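Local coordinates for protein tryptophan halogenase (Shewanella frigidimarina, PDB 2PYX) that probably acts as an FAD-binding monooxygenase of the tryptophan halogenase family, the flavin-dependent enzymes that halogenate tryptophan, at residues 134-137 / 138-141; 143-146 / 147-150; 171-174 / 175-178; 495-498 / 499-503; 508-511 / 512-515. All coordinates share one frame; numbering follows the deposited sequence.

Contact 1: residues 134-137 / 138-141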
loop_
_atom_site.group_PDB
_atom_site.type_symbol
_atom_site.label_atom_id
_atom_site.label_comp_id
_atom_site.label_asym_id
_atom_site.label_seq_id
_atom_site.Cartn_x
_atom_site.Cartn_y
_atom_site.Cartn_z
ATOM N N GLN A 134 22.857 20.670 -6.846
ATOM C CA GLN A 134 22.303 21.929 -6.362
ATOM C C GLN A 134 20.903 21.846 -5.752
ATOM O O GLN A 134 20.557 22.647 -4.890
ATOM C CB GLN A 134 22.301 22.959 -7.478
ATOM C CG GLN A 134 23.713 23.511 -7.792
ATOM C CD GLN A 134 24.560 22.567 -8.638
ATOM O OE1 GLN A 134 24.083 22.030 -9.622
ATOM N NE2 GLN A 134 25.810 22.357 -8.244
ATOM N N VAL A 135 20.086 20.895 -6.208
ATOM C CA VAL A 135 18.723 20.773 -5.725
ATOM C C VAL A 135 18.294 19.305 -5.845
ATOM O O VAL A 135 18.703 18.635 -6.780
ATOM C CB VAL A 135 17.771 21.683 -6.546
ATOM C CG1 VAL A 135 17.711 21.290 -8.016
ATOM C CG2 VAL A 135 16.378 21.764 -5.929
ATOM N N SER A 136 17.493 18.839 -4.888
ATOM C CA SER A 136 16.984 17.464 -4.932
ATOM C C SER A 136 15.997 17.311 -6.044
ATOM O O SER A 136 15.300 18.241 -6.426
ATOM C CB SER A 136 16.347 17.050 -3.617
ATOM O OG SER A 136 15.170 17.778 -3.335
ATOM N N PHE A 137 15.910 16.096 -6.581
ATOM C CA PHE A 137 14.890 15.795 -7.547
ATOM C C PHE A 137 13.501 16.165 -7.019
ATOM O O PHE A 137 12.738 16.851 -7.687
ATOM C CB PHE A 137 14.977 14.307 -7.916
ATOM C CG PHE A 137 13.913 13.845 -8.873
ATOM C CD1 PHE A 137 13.764 14.407 -10.135
ATOM C CD2 PHE A 137 13.037 12.843 -8.500
ATOM C CE1 PHE A 137 12.768 13.961 -11.003
ATOM C CE2 PHE A 137 12.067 12.377 -9.356
ATOM C CZ PHE A 137 11.904 12.945 -10.597
ATOM N N ALA A 138 13.164 15.735 -5.821
ATOM C CA ALA A 138 11.816 15.984 -5.312
ATOM C C ALA A 138 11.528 17.478 -5.139
ATOM O O ALA A 138 10.455 17.951 -5.521
ATOM C CB ALA A 138 11.565 15.265 -4.018
ATOM N N GLU A 139 12.496 18.222 -4.619
ATOM C CA GLU A 139 12.257 19.676 -4.560
ATOM C C GLU A 139 12.075 20.302 -5.944
ATOM O O GLU A 139 11.261 21.232 -6.096
ATOM C CB GLU A 139 13.374 20.373 -3.815
ATOM C CG GLU A 139 13.053 21.871 -3.612
ATOM C CD GLU A 139 14.049 22.612 -2.745
ATOM O OE1 GLU A 139 14.770 21.982 -1.942
ATOM O OE2 GLU A 139 14.110 23.853 -2.881
ATOM N N ALA A 140 12.837 19.821 -6.932
ATOM C CA ALA A 140 12.804 20.391 -8.265
ATOM C C ALA A 140 11.477 20.163 -8.970
ATOM O O ALA A 140 11.071 20.999 -9.793
ATOM C CB ALA A 140 13.940 19.850 -9.112
ATOM N N VAL A 141 10.783 19.044 -8.693
ATOM C CA VAL A 141 9.649 18.629 -9.521
ATOM C C VAL A 141 8.325 18.547 -8.796
ATOM O O VAL A 141 7.301 18.313 -9.412
ATOM C CB VAL A 141 9.879 17.272 -10.245
ATOM C CG1 VAL A 141 11.160 17.283 -11.052
ATOM C CG2 VAL A 141 9.885 16.129 -9.252
HETATM O O HOH W 1 17.140 20.502 -2.582
#
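Ser136 OG takes a hydrogen bond from Glu139 N at 3.0 Å, with an N-H...O angle of 156°. The serine hydroxyl stands between its own backbone N and carbonyl carbon (chi1 66°), which turns OG forward over the first turn, where it also lies against Glu139 CB. The carbonyl of the same residue is used as well: Ala140 N bonds to Ser136 O at 3.0 Å, so both oxygens of Ser136 occupy N-H groups of the opening turn. This is an N-cap of helix 137-141. The return bond of a classical capping box is replaced by a water, which accepts from Ser136 N and donates to Glu139 OE1, each at 2.9 Å; the glutamate reaches it on an extended chain, and Val135 CG2 packs obliquely against Glu139 CB at 3.9 Å. Beyond the cap, the backbone bond from Val141 N to Phe137 O is weak, its N-H...O angle being 130°. The same pair meets through side chains: Val141 CG2 makes a CH-pi contact over one face of the Phe137 ring, 4.1 Å from the centroid and displaced toward the rim, while Val141 CG1 touches Phe137 CE1 at 3.7 Å. The phenylalanine ring also meets those of Trp128 and Tyr467, which places this first turn against helices 125-128 and 462-471.

Contact 2: residues 143-146 / 147-150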
loop_
_atom_site.group_PDB
_atom_site.type_symbol
_atom_site.label_atom_id
_atom_site.label_comp_id
_atom_site.label_asym_id
_atom_site.label_seq_id
_atom_site.Cartn_x
_atom_site.Cartn_y
_atom_site.Cartn_z
ATOM N N SER A 143 5.891 19.915 -5.087
ATOM C CA SER A 143 5.793 20.833 -3.946
ATOM C C SER A 143 5.785 20.087 -2.619
ATOM O O SER A 143 6.036 20.664 -1.568
ATOM C CB SER A 143 4.546 21.731 -4.062
ATOM O OG SER A 143 3.355 20.970 -4.034
ATOM N N GLN A 144 5.533 18.778 -2.641
ATOM C CA GLN A 144 5.355 18.035 -1.388
ATOM C C GLN A 144 6.583 17.900 -0.531
ATOM O O GLN A 144 6.487 17.709 0.681
ATOM C CB GLN A 144 4.815 16.628 -1.682
ATOM C CG GLN A 144 3.348 16.635 -1.786
ATOM C CD GLN A 144 2.716 15.282 -2.078
ATOM O OE1 GLN A 144 3.278 14.495 -2.810
ATOM N NE2 GLN A 144 1.497 15.061 -1.560
ATOM N N GLN A 145 7.766 17.945 -1.124
ATOM C CA GLN A 145 8.979 17.833 -0.309
ATOM C C GLN A 145 8.997 18.971 0.697
ATOM O O GLN A 145 9.036 18.739 1.907
ATOM C CB GLN A 145 10.254 17.812 -1.151
ATOM C CG GLN A 145 11.588 17.818 -0.395
ATOM C CD GLN A 145 11.725 16.665 0.621
ATOM O OE1 GLN A 145 10.820 16.414 1.426
ATOM N NE2 GLN A 145 12.842 15.971 0.576
ATOM N N VAL A 146 8.874 20.190 0.185
ATOM C CA VAL A 146 8.871 21.382 1.020
ATOM C C VAL A 146 7.661 21.406 1.962
ATOM O O VAL A 146 7.819 21.688 3.141
ATOM C CB VAL A 146 8.937 22.665 0.144
ATOM C CG1 VAL A 146 8.677 23.888 0.992
ATOM C CG2 VAL A 146 10.295 22.754 -0.556
ATOM N N LEU A 147 6.471 21.077 1.456
ATOM C CA LEU A 147 5.265 21.189 2.248
ATOM C C LEU A 147 5.213 20.163 3.383
ATOM O O LEU A 147 4.811 20.463 4.492
ATOM C CB LEU A 147 4.038 21.091 1.345
ATOM C CG LEU A 147 3.980 22.177 0.252
ATOM C CD1 LEU A 147 2.910 21.914 -0.791
ATOM C CD2 LEU A 147 3.754 23.543 0.853
ATOM N N THR A 148 5.634 18.936 3.109
ATOM C CA THR A 148 5.631 17.907 4.137
ATOM C C THR A 148 6.717 18.176 5.185
ATOM O O THR A 148 6.527 17.859 6.351
ATOM C CB THR A 148 5.740 16.480 3.537
ATOM O OG1 THR A 148 6.946 16.368 2.794
ATOM C CG2 THR A 148 4.552 16.183 2.655
ATOM N N GLN A 149 7.846 18.761 4.765
ATOM C CA GLN A 149 8.881 19.158 5.735
ATOM C C GLN A 149 8.300 20.149 6.752
ATOM O O GLN A 149 8.670 20.160 7.939
ATOM C CB GLN A 149 10.074 19.759 5.006
ATOM C CG GLN A 149 10.940 18.694 4.334
ATOM C CD GLN A 149 12.029 19.266 3.418
ATOM O OE1 GLN A 149 13.023 18.588 3.139
ATOM N NE2 GLN A 149 11.852 20.511 2.955
ATOM N N LEU A 150 7.386 20.976 6.275
ATOM C CA LEU A 150 6.682 21.959 7.111
ATOM C C LEU A 150 5.484 21.409 7.884
ATOM O O LEU A 150 4.785 22.163 8.561
ATOM C CB LEU A 150 6.207 23.080 6.217
ATOM C CG LEU A 150 7.299 23.964 5.636
ATOM C CD1 LEU A 150 6.722 24.863 4.596
ATOM C CD2 LEU A 150 7.962 24.795 6.748
HETATM O O HOH W 2 10.466 22.938 3.917
#
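The short helix 144-149 contains this contact, its i to i+4 ladder running from Ser143 O to Leu150 N. Gln144 O receives two donors from Thr148: the backbone N at 2.9 Å and the hydroxyl OG1 at a very short 2.5 Å. Both are tilted from the carbonyl plane. The hydroxyl is brought there by a chi1 of 60°, which holds OG1 between the threonine's own N and carbonyl carbon, with CG2 alongside at 3.2 Å from Gln144 O. One residue further on, the side-chain amides of Gln145 and Gln149 lie stacked with their planes 17° apart, Gln149 OE1 approaching Gln145 CD at 3.4 Å. A bend at chi2 (56°) folds the Gln145 chain toward this meeting, and its OE1 is in turn hydrogen-bonded to Arg93. On the exposed side, a water donates to Val146 O and accepts from Gln149 NE2, both at 3.0 Å, while Val146 CG1 touches Leu150 CD1 loosely at 4.2 Å. Leu147 CD1 rests 3.4 Å from Ser143 OG, whose polar partner is Asn166. The chemistry implies a helix turn whose polar groups are largely satisfied from within: Thr148 spends its hydroxyl proton on Gln144 O, and the water probably helps to steady the Gln149 amide.

Contact 3: residues 171-174 / 175-178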
loop_
_atom_site.group_PDB
_atom_site.type_symbol
_atom_site.label_atom_id
_atom_site.label_comp_id
_atom_site.label_asym_id
_atom_site.label_seq_id
_atom_site.Cartn_x
_atom_site.Cartn_y
_atom_site.Cartn_z
ATOM N N HIS A 171 -3.167 7.437 6.685
ATOM C CA HIS A 171 -2.822 6.538 7.784
ATOM C C HIS A 171 -4.129 6.255 8.523
ATOM O O HIS A 171 -4.910 7.188 8.755
ATOM C CB HIS A 171 -1.845 7.212 8.740
ATOM C CG HIS A 171 -0.525 7.553 8.129
ATOM N ND1 HIS A 171 0.053 8.801 8.250
ATOM C CD2 HIS A 171 0.352 6.797 7.425
ATOM C CE1 HIS A 171 1.218 8.798 7.623
ATOM N NE2 HIS A 171 1.422 7.595 7.113
ATOM N N LEU A 172 -4.355 4.998 8.898
ATOM C CA LEU A 172 -5.635 4.613 9.496
ATOM C C LEU A 172 -5.473 3.475 10.493
ATOM O O LEU A 172 -4.457 2.792 10.495
ATOM C CB LEU A 172 -6.652 4.233 8.393
ATOM C CG LEU A 172 -6.276 3.096 7.415
ATOM C CD1 LEU A 172 -6.481 1.670 7.973
ATOM C CD2 LEU A 172 -7.045 3.200 6.093
ATOM N N ASN A 173 -6.494 3.300 11.324
ATOM C CA ASN A 173 -6.622 2.114 12.192
ATOM C C ASN A 173 -7.418 1.066 11.398
ATOM O O ASN A 173 -8.606 1.275 11.100
ATOM C CB ASN A 173 -7.363 2.534 13.464
ATOM C CG ASN A 173 -7.638 1.380 14.423
ATOM O OD1 ASN A 173 -8.041 0.280 14.026
ATOM N ND2 ASN A 173 -7.506 1.674 15.731
ATOM N N ALA A 174 -6.786 -0.027 11.023
ATOM C CA ALA A 174 -7.447 -1.011 10.150
ATOM C C ALA A 174 -8.665 -1.690 10.762
ATOM O O ALA A 174 -9.641 -2.006 10.056
ATOM C CB ALA A 174 -6.465 -2.056 9.659
ATOM N N ALA A 175 -8.612 -1.962 12.063
ATOM C CA ALA A 175 -9.744 -2.616 12.704
ATOM C C ALA A 175 -10.967 -1.688 12.692
ATOM O O ALA A 175 -12.101 -2.113 12.457
ATOM C CB ALA A 175 -9.418 -3.021 14.128
ATOM N N LYS A 176 -10.743 -0.415 12.964
ATOM C CA LYS A 176 -11.843 0.546 12.928
ATOM C C LYS A 176 -12.399 0.709 11.514
ATOM O O LYS A 176 -13.604 0.849 11.309
ATOM C CB LYS A 176 -11.423 1.904 13.506
ATOM C CG LYS A 176 -11.211 1.859 15.019
ATOM C CD LYS A 176 -10.760 3.172 15.579
ATOM C CE LYS A 176 -10.580 3.072 17.095
ATOM N NZ LYS A 176 -10.734 4.409 17.729
ATOM N N PHE A 177 -11.511 0.632 10.524
ATOM C CA PHE A 177 -11.931 0.680 9.132
ATOM C C PHE A 177 -12.795 -0.539 8.772
ATOM O O PHE A 177 -13.846 -0.402 8.183
ATOM C CB PHE A 177 -10.677 0.809 8.238
ATOM C CG PHE A 177 -10.941 1.029 6.760
ATOM C CD1 PHE A 177 -12.084 1.671 6.297
ATOM C CD2 PHE A 177 -9.966 0.655 5.842
ATOM C CE1 PHE A 177 -12.287 1.872 4.928
ATOM C CE2 PHE A 177 -10.165 0.878 4.474
ATOM C CZ PHE A 177 -11.323 1.473 4.043
ATOM N N SER A 178 -12.359 -1.729 9.143
ATOM C CA SER A 178 -13.122 -2.942 8.888
ATOM C C SER A 178 -14.511 -2.845 9.518
ATOM O O SER A 178 -15.496 -3.286 8.936
ATOM C CB SER A 178 -12.368 -4.143 9.457
ATOM O OG SER A 178 -11.175 -4.337 8.739
#
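Asn173 CB lies 4.1 Å from Lys176 CB, and from there the asparagine side chain crosses the lysine of the following turn obliquely. With CG trans to the backbone N (chi1 177°), the amide is carried forward beside the helix start, CG coming to 3.7 Å from Lys176 CG. At the tip the two branches part. OD1 accepts from Lys176 N at 3.0 Å in a nearly straight bond (N-H...O 167°), although the donor stands above the amide plane, 48° out of it, rather than on a lone pair. ND2 instead lies over the aliphatic part of the lysine, 3.6 Å from Lys176 CD and the same from CE, so the amide lies against the lysine methylenes where the chains cross. The Asn173 carbonyl adds a second grip, accepting from Phe177 N at 3.0 Å in the carbonyl plane. Putting an alanine at Asn173 would probably leave Lys176 N without its capping acceptor and deprive the lysine methylenes of the amide they lie against. On the strand side, Leu172 CD2 meets Phe177 CD2 at 3.9 Å. The Phe177 ring packs edge-to-face with Phe80 and against Thr17 and Ile21 of helix 16-31. Ser178 lies beside Gly16, a predicted FAD-binding residue, so the turn is close to the probable flavin site. The arrangement is that of an asparagine N-cap at a strand-to-helix junction, where strand 169-172 passes into helix 174-187.

Contact 4: residues 495-498 / 499-503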
loop_
_atom_site.group_PDB
_atom_site.type_symbol
_atom_site.label_atom_id
_atom_site.label_comp_id
_atom_site.label_asym_id
_atom_site.label_seq_id
_atom_site.Cartn_x
_atom_site.Cartn_y
_atom_site.Cartn_z
ATOM N N ASN A 495 10.225 26.508 -12.882
ATOM C CA ASN A 495 9.796 27.784 -12.304
ATOM C C ASN A 495 8.389 27.724 -11.745
ATOM O O ASN A 495 8.144 28.213 -10.631
ATOM C CB ASN A 495 9.827 28.879 -13.374
ATOM C CG ASN A 495 11.213 29.238 -13.813
ATOM O OD1 ASN A 495 11.366 29.978 -14.789
ATOM N ND2 ASN A 495 12.223 28.756 -13.115
ATOM N N ASP A 496 7.480 27.129 -12.504
ATOM C CA ASP A 496 6.069 27.025 -12.123
ATOM C C ASP A 496 5.918 26.184 -10.864
ATOM O O ASP A 496 5.103 26.481 -9.987
ATOM C CB ASP A 496 5.216 26.435 -13.243
ATOM C CG ASP A 496 5.095 27.365 -14.468
ATOM O OD1 ASP A 496 5.494 28.554 -14.367
ATOM O OD2 ASP A 496 4.594 26.893 -15.516
ATOM N N ASN A 497 6.695 25.112 -10.781
ATOM C CA ASN A 497 6.671 24.278 -9.576
ATOM C C ASN A 497 7.133 25.062 -8.360
ATOM O O ASN A 497 6.543 24.957 -7.268
ATOM C CB ASN A 497 7.549 23.028 -9.747
ATOM C CG ASN A 497 7.537 22.161 -8.511
ATOM O OD1 ASN A 497 6.517 21.554 -8.200
ATOM N ND2 ASN A 497 8.652 22.129 -7.788
ATOM N N GLN A 498 8.186 25.860 -8.544
ATOM C CA GLN A 498 8.718 26.678 -7.487
ATOM C C GLN A 498 7.660 27.671 -7.009
ATOM O O GLN A 498 7.439 27.832 -5.812
ATOM C CB GLN A 498 9.982 27.416 -7.943
ATOM C CG GLN A 498 10.738 28.094 -6.825
ATOM C CD GLN A 498 12.090 28.662 -7.267
ATOM O OE1 GLN A 498 12.567 28.392 -8.382
ATOM N NE2 GLN A 498 12.722 29.434 -6.385
ATOM N N GLN A 499 6.968 28.291 -7.945
ATOM C CA GLN A 499 5.943 29.279 -7.577
ATOM C C GLN A 499 4.744 28.643 -6.862
ATOM O O GLN A 499 4.246 29.184 -5.879
ATOM C CB GLN A 499 5.470 30.032 -8.817
ATOM C CG GLN A 499 6.560 30.899 -9.444
ATOM C CD GLN A 499 6.246 31.269 -10.888
ATOM O OE1 GLN A 499 5.076 31.380 -11.269
ATOM N NE2 GLN A 499 7.292 31.448 -11.701
ATOM N N ARG A 500 4.318 27.481 -7.342
ATOM C CA ARG A 500 3.230 26.746 -6.711
ATOM C C ARG A 500 3.586 26.302 -5.303
ATOM O O ARG A 500 2.755 26.361 -4.403
ATOM C CB ARG A 500 2.863 25.526 -7.553
ATOM C CG ARG A 500 1.710 24.750 -7.021
ATOM C CD ARG A 500 1.172 23.844 -8.098
ATOM N NE ARG A 500 0.134 22.984 -7.571
ATOM C CZ ARG A 500 0.366 21.881 -6.852
ATOM N NH1 ARG A 500 1.614 21.478 -6.575
ATOM N NH2 ARG A 500 -0.656 21.176 -6.403
ATOM N N THR A 501 4.802 25.791 -5.125
ATOM C CA THR A 501 5.301 25.406 -3.821
ATOM C C THR A 501 5.219 26.586 -2.847
ATOM O O THR A 501 4.725 26.464 -1.716
ATOM C CB THR A 501 6.758 24.899 -3.912
ATOM O OG1 THR A 501 6.815 23.795 -4.830
ATOM C CG2 THR A 501 7.272 24.483 -2.559
ATOM N N GLN A 502 5.700 27.738 -3.300
ATOM C CA GLN A 502 5.703 28.910 -2.445
ATOM C C GLN A 502 4.271 29.287 -2.070
ATOM O O GLN A 502 4.005 29.581 -0.901
ATOM C CB GLN A 502 6.443 30.061 -3.132
ATOM C CG GLN A 502 6.504 31.338 -2.312
ATOM C CD GLN A 502 7.666 31.364 -1.316
ATOM O OE1 GLN A 502 8.116 30.324 -0.810
ATOM N NE2 GLN A 502 8.158 32.569 -1.035
ATOM N N ALA A 503 3.358 29.262 -3.038
ATOM C CA ALA A 503 1.976 29.685 -2.765
ATOM C C ALA A 503 1.343 28.730 -1.761
ATOM O O ALA A 503 0.764 29.145 -0.760
ATOM C CB ALA A 503 1.162 29.761 -4.033
HETATM O O HOH W 3 3.988 21.459 -8.352
#
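Asn497 O and Thr501 form the tight part of this contact: the carbonyl accepts from Thr501 OG1 at 2.7 Å and from Thr501 N at 2.9 Å. The two donors reach the oxygen from opposite faces of its plane, the hydroxyl standing 38° out of it and the amide N tilted by 23°, so neither displaces the other. A chi1 of -57° makes this possible, because it sets OG1 trans to the threonine's carbonyl carbon and back along the helix toward the preceding turn. A valine in its place has no hydroxyl, and Asn497 O would probably be left with the backbone donor alone. On this same side, the buried Asn497 side chain is tied at both ends: ND2 bonds to Cys142 O, and OD1 takes a water that accepts in turn from Arg500 NH1 at 3.0 Å. Arg500 NH2 has a further partner in Asn166 OD1. The solvent side is looser. Exposed Gln499 lays its chain over Asn495 O, with CG at 3.3 Å from that oxygen, and Gln499 NE2 lies 3.5 Å from Asn495 O. Gln498 and Gln502, also exposed, are joined through the backbone, Gln502 N to Gln498 O at 3.1 Å. A regular ladder of i to i+4 bonds with one threonine hydroxyl turned back onto the carbonyl four residues earlier is characteristic of a regular alpha-helix carrying a threonine, here the long helix 484-507, one side of which meets the loop around Ser143.

Contact 5: residues 508-511 / 512-515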
loop_
_atom_site.group_PDB
_atom_site.type_symbol
_atom_site.label_atom_id
_atom_site.label_comp_id
_atom_site.label_asym_id
_atom_site.label_seq_id
_atom_site.Cartn_x
_atom_site.Cartn_y
_atom_site.Cartn_z
ATOM N N LEU A 508 -1.598 26.362 3.173
ATOM C CA LEU A 508 -2.086 25.080 3.698
ATOM C C LEU A 508 -1.963 24.990 5.214
ATOM O O LEU A 508 -1.052 25.573 5.818
ATOM C CB LEU A 508 -1.315 23.909 3.057
ATOM C CG LEU A 508 -1.613 23.579 1.595
ATOM C CD1 LEU A 508 -0.525 22.674 1.000
ATOM C CD2 LEU A 508 -2.982 22.953 1.421
ATOM N N PRO A 509 -2.912 24.280 5.855
ATOM C CA PRO A 509 -2.870 24.080 7.285
ATOM C C PRO A 509 -1.910 22.964 7.672
ATOM O O PRO A 509 -1.578 22.103 6.828
ATOM C CB PRO A 509 -4.281 23.622 7.598
ATOM C CG PRO A 509 -4.722 22.878 6.356
ATOM C CD PRO A 509 -4.087 23.626 5.233
ATOM N N THR A 510 -1.515 22.938 8.930
ATOM C CA THR A 510 -0.867 21.750 9.473
ATOM C C THR A 510 -1.888 20.615 9.570
ATOM O O THR A 510 -3.105 20.816 9.561
ATOM C CB THR A 510 -0.289 21.973 10.857
ATOM O OG1 THR A 510 -1.351 22.226 11.784
ATOM C CG2 THR A 510 0.708 23.099 10.864
ATOM N N ASN A 511 -1.387 19.388 9.679
ATOM C CA ASN A 511 -2.282 18.270 9.767
ATOM C C ASN A 511 -3.211 18.359 10.950
ATOM O O ASN A 511 -4.395 18.159 10.779
ATOM C CB ASN A 511 -1.498 16.972 9.822
ATOM C CG ASN A 511 -0.738 16.725 8.542
ATOM O OD1 ASN A 511 -1.340 16.653 7.468
ATOM N ND2 ASN A 511 0.573 16.605 8.648
ATOM N N ARG A 512 -2.685 18.667 12.135
ATOM C CA ARG A 512 -3.535 18.724 13.322
ATOM C C ARG A 512 -4.552 19.870 13.217
ATOM O O ARG A 512 -5.720 19.671 13.534
ATOM C CB ARG A 512 -2.742 18.818 14.634
ATOM C CG ARG A 512 -3.664 18.483 15.816
ATOM C CD ARG A 512 -2.941 18.261 17.110
ATOM N NE ARG A 512 -2.091 17.072 17.178
ATOM C CZ ARG A 512 -2.508 15.826 17.398
ATOM N NH1 ARG A 512 -3.797 15.515 17.443
ATOM N NH2 ARG A 512 -1.611 14.856 17.497
ATOM N N GLU A 513 -4.131 21.043 12.765
ATOM C CA GLU A 513 -5.102 22.143 12.661
ATOM C C GLU A 513 -6.250 21.794 11.695
ATOM O O GLU A 513 -7.411 22.101 11.977
ATOM C CB GLU A 513 -4.415 23.497 12.408
ATOM C CG GLU A 513 -4.413 24.092 11.048
ATOM C CD GLU A 513 -3.496 25.311 10.973
ATOM O OE1 GLU A 513 -3.759 26.332 11.676
ATOM O OE2 GLU A 513 -2.517 25.271 10.201
ATOM N N LEU A 514 -5.936 21.072 10.611
ATOM C CA LEU A 514 -6.942 20.639 9.653
ATOM C C LEU A 514 -7.857 19.570 10.259
ATOM O O LEU A 514 -9.082 19.684 10.188
ATOM C CB LEU A 514 -6.281 20.142 8.349
ATOM C CG LEU A 514 -7.239 19.583 7.316
ATOM C CD1 LEU A 514 -8.348 20.622 6.979
ATOM C CD2 LEU A 514 -6.524 19.114 6.039
ATOM N N LEU A 515 -7.263 18.542 10.857
ATOM C CA LEU A 515 -8.026 17.466 11.444
ATOM C C LEU A 515 -8.937 17.978 12.557
ATOM O O LEU A 515 -10.052 17.487 12.706
ATOM C CB LEU A 515 -7.091 16.356 11.921
ATOM C CG LEU A 515 -6.416 15.578 10.786
ATOM C CD1 LEU A 515 -5.311 14.691 11.364
ATOM C CD2 LEU A 515 -7.406 14.727 10.005
HETATM O O HOH W 4 -0.689 26.815 8.916
#
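Thr510 and Glu513 are brought together by two first torsions: chi1 of 65° in the threonine sets OG1 over the next turn, and chi1 of 103° in the glutamate, well away from a staggered value, swings its extended chain back toward the threonine's backbone. Glu513 OE2 then accepts from Thr510 N at 2.8 Å, using the lone pair anti to its other oxygen, with an N-H...O angle of 158°. In return Thr510 OG1 accepts from Glu513 N, at a longer 3.2 Å and similarly straight. These two reciprocal bonds make a capping box, with Thr510 as the N-cap of helix 511-520; the unusual glutamate torsion may be the price of the return bond, though a crystal neighbour also touches that residue. OE2 has a second donor in a water at 2.7 Å, so one carboxylate oxygen is gripped twice. The carboxylate lies near the helix start, where the dipole would probably favour its negative charge. Pro509 packs beside the box: its CB rests 3.5 Å from Glu513 CG, and its CG lies 3.7 Å from Leu514 CB, a small apolar patch where the loop folds against the first turn. Below the cap the ladder continues, Leu514 N bonding to Thr510 O at 3.0 Å and Leu515 N to Asn511 O at 2.9 Å. The buried Asn511 gives its ND2 to Ile270 O and Ser272 OG, while the Arg512 guanidinium bonds to Ser268 O and Pro290 O.

The five contacts follow one another along the chain in numerical order, three being helix N-caps (contacts 1, 3 and 5) and two spanning turns of helices. Contacts 1, 2 and 4 form one cluster, their centres about 12 Å apart: helices 137-141 and 144-149 are neighbours in sequence, and both pack against helix 484-507, which returns from far along the chain. Contact 5 starts the next helix, 511-520, and joins the group through Leu147 CD1, 3.9 Å from Leu508 CD1. Contact 3 stands apart, its centre 34 Å from contact 1 and 21 Å from contact 5, beside the probable flavin site. Helix 484-507 and the loop after it thus bring the C-terminal part of the chain against helices 137-141 and 144-149.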